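Nonribosomal peptide synthase (Streptomyces sp. MJ635-86F5, PDB 5JJP) probably activates an aliphatic beta-amino acid by ATP-dependent adenylation, as a member of the AMP-binding (ANL) family of ligases. Local coordinates at residues A[195-200]-A[389-395]. Residues are numbered along the deposited sequence.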
loop_
_atom_site.group_PDB
_atom_site.type_symbol
_atom_site.label_atom_id
_atom_site.label_comp_id
_atom_site.label_asym_id
_atom_site.label_seq_id
_atom_site.Cartn_x
_atom_site.Cartn_y
_atom_site.Cartn_z
ATOM N N LYS A 195 5.899 -15.856 3.813
ATOM C CA LYS A 195 5.153 -15.559 5.042
ATOM C C LYS A 195 4.004 -14.577 4.791
ATOM O O LYS A 195 4.084 -13.690 3.941
ATOM C CB LYS A 195 6.074 -14.954 6.069
ATOM C CG LYS A 195 7.037 -15.928 6.685
ATOM C CD LYS A 195 7.772 -15.239 7.812
ATOM C CE LYS A 195 9.139 -15.853 8.091
ATOM N NZ LYS A 195 10.037 -14.785 8.628
ATOM N N GLY A 196 2.926 -14.748 5.537
ATOM C CA GLY A 196 1.722 -13.990 5.324
ATOM C C GLY A 196 1.685 -12.846 6.330
ATOM O O GLY A 196 1.396 -13.054 7.502
ATOM N N VAL A 197 1.942 -11.636 5.867
ATOM C CA VAL A 197 1.886 -10.474 6.717
ATOM C C VAL A 197 0.426 -10.063 6.917
ATOM O O VAL A 197 -0.264 -9.743 5.955
ATOM C CB VAL A 197 2.721 -9.325 6.111
ATOM C CG1 VAL A 197 2.509 -8.016 6.882
ATOM C CG2 VAL A 197 4.169 -9.711 6.127
ATOM N N VAL A 198 -0.016 -10.033 8.162
ATOM C CA VAL A 198 -1.393 -9.762 8.478
ATOM C C VAL A 198 -1.473 -8.314 8.950
ATOM O O VAL A 198 -0.889 -7.969 9.958
ATOM C CB VAL A 198 -1.921 -10.681 9.611
ATOM C CG1 VAL A 198 -3.367 -10.383 9.945
ATOM C CG2 VAL A 198 -1.751 -12.153 9.229
ATOM N N MET A 199 -2.205 -7.470 8.205
ATOM C CA MET A 199 -2.344 -6.051 8.599
ATOM C C MET A 199 -3.753 -5.750 9.085
ATOM O O MET A 199 -4.704 -6.000 8.372
ATOM C CB MET A 199 -2.016 -5.149 7.418
ATOM C CG MET A 199 -1.853 -3.699 7.790
ATOM S SD MET A 199 -0.473 -3.391 8.933
ATOM C CE MET A 199 0.885 -3.788 7.814
ATOM N N SER A 200 -3.890 -5.202 10.280
ATOM C CA SER A 200 -5.193 -4.814 10.803
ATOM C C SER A 200 -5.674 -3.492 10.150
ATOM O O SER A 200 -4.892 -2.737 9.582
ATOM C CB SER A 200 -5.124 -4.635 12.333
ATOM O OG SER A 200 -4.477 -3.419 12.725
ATOM N N ALA A 389 1.455 1.430 13.241
ATOM C CA ALA A 389 1.205 0.819 11.939
ATOM C C ALA A 389 1.738 -0.594 11.744
ATOM O O ALA A 389 1.635 -1.150 10.651
ATOM C CB ALA A 389 1.738 1.733 10.870
ATOM N N LEU A 390 2.200 -1.236 12.787
ATOM C CA LEU A 390 2.722 -2.588 12.655
ATOM C C LEU A 390 1.664 -3.639 12.361
ATOM O O LEU A 390 0.518 -3.582 12.855
ATOM C CB LEU A 390 3.490 -2.991 13.907
ATOM C CG LEU A 390 4.726 -2.113 14.188
ATOM C CD1 LEU A 390 5.307 -2.380 15.547
ATOM C CD2 LEU A 390 5.788 -2.305 13.124
ATOM N N PHE A 391 2.089 -4.587 11.502
ATOM C CA PHE A 391 1.371 -5.830 11.243
ATOM C C PHE A 391 1.050 -6.558 12.547
ATOM O O PHE A 391 1.630 -6.241 13.601
ATOM C CB PHE A 391 2.144 -6.720 10.267
ATOM C CG PHE A 391 3.299 -7.465 10.871
ATOM C CD1 PHE A 391 4.327 -6.795 11.551
ATOM C CD2 PHE A 391 3.381 -8.849 10.763
ATOM C CE1 PHE A 391 5.414 -7.501 12.088
ATOM C CE2 PHE A 391 4.454 -9.539 11.308
ATOM C CZ PHE A 391 5.434 -8.870 11.983
ATOM N N SER A 392 0.043 -7.421 12.511
ATOM C CA SER A 392 -0.403 -8.133 13.716
ATOM C C SER A 392 0.363 -9.422 13.951
ATOM O O SER A 392 0.340 -9.953 15.052
ATOM C CB SER A 392 -1.880 -8.481 13.618
ATOM O OG SER A 392 -2.606 -7.268 13.483
ATOM N N GLY A 393 0.966 -9.945 12.880
ATOM C CA GLY A 393 1.747 -11.149 12.975
ATOM C C GLY A 393 1.869 -11.784 11.637
ATOM O O GLY A 393 1.271 -11.321 10.655
ATOM N N TYR A 394 2.603 -12.881 11.588
ATOM C CA TYR A 394 2.695 -13.674 10.384
ATOM C C TYR A 394 1.668 -14.797 10.476
ATOM O O TYR A 394 1.538 -15.448 11.511
ATOM C CB TYR A 394 4.077 -14.270 10.269
ATOM C CG TYR A 394 5.176 -13.260 10.078
ATOM C CD1 TYR A 394 5.270 -12.533 8.878
ATOM C CD2 TYR A 394 6.138 -13.031 11.068
ATOM C CE1 TYR A 394 6.290 -11.614 8.668
ATOM C CE2 TYR A 394 7.141 -12.093 10.883
ATOM C CZ TYR A 394 7.205 -11.370 9.680
ATOM O OH TYR A 394 8.198 -10.432 9.442
ATOM N N TRP A 395 0.898 -14.982 9.427
ATOM C CA TRP A 395 -0.301 -15.835 9.476
ATOM C C TRP A 395 0.046 -17.277 9.854
ATOM O O TRP A 395 0.948 -17.860 9.294
ATOM C CB TRP A 395 -0.989 -15.816 8.123
ATOM C CG TRP A 395 -2.147 -16.683 8.066
ATOM C CD1 TRP A 395 -2.161 -18.004 7.650
ATOM C CD2 TRP A 395 -3.459 -16.385 8.477
ATOM N NE1 TRP A 395 -3.427 -18.519 7.768
ATOM C CE2 TRP A 395 -4.237 -17.541 8.271
ATOM C CE3 TRP A 395 -4.066 -15.253 8.981
ATOM C CZ2 TRP A 395 -5.575 -17.580 8.532
ATOM C CZ3 TRP A 395 -5.396 -15.289 9.264
ATOM C CH2 TRP A 395 -6.148 -16.437 9.028
HETATM O O HOH W 1 2.812 -16.974 7.624
HETATM O O HOH W 2 -1.803 -4.789 12.368
#
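Start at Val198, the middle of this pairing: Val198 N donates to Gly393 O at 3.1 Å, and Val198 O accepts a hydrogen bond from Ser392 N at 2.8 Å. Two residues back along the strand, Trp395 N donates to Gly196 O at 2.8 Å, so the weakly bonded strand at about 393-394 runs antiparallel to strand 196-200. A water sits at each end: one bridges Gly196 N and Trp395 O, the other links Ser200 N to Leu390 O and hydrogen-bonds to Ser392 OG.

On one face, Val197 fills the hollow between the Phe391 side chain and the Tyr394 ring, its CG1 3.6 Å from Phe391 CB and its CG2 3.8 Å from Tyr394 CE1. Lys195 lies extended over a face of the Tyr394 ring, CD 3.9 Å from the centroid (CH-pi) and NZ 4.7 Å (cation-pi). Met199 starts away from the partner, but its thioether curls back, bringing CE to 4.0 Å from Phe391 CB. On the other face Val198 CG2 meets the edge of the Trp395 indole, 3.9 Å from CE3. At Gly393, with phi 159°, a CB would jam against Ser392 O, which by itself calls for glycine.

Strand 196-200 is the centre of a three-stranded antiparallel sheet: with 181-186 it forms the hairpin flanking the loop that in ANL relatives binds ATP phosphates, and 393-394 joins a later part of the chain to it. It leads into helix 201-212, where Ser200 OG caps Ala203 N. Tyr394 OH bonds Glu333 while its ring rests on helix 398-404, and Phe391 contacts Phe419 of strand 417-427 edge-to-face.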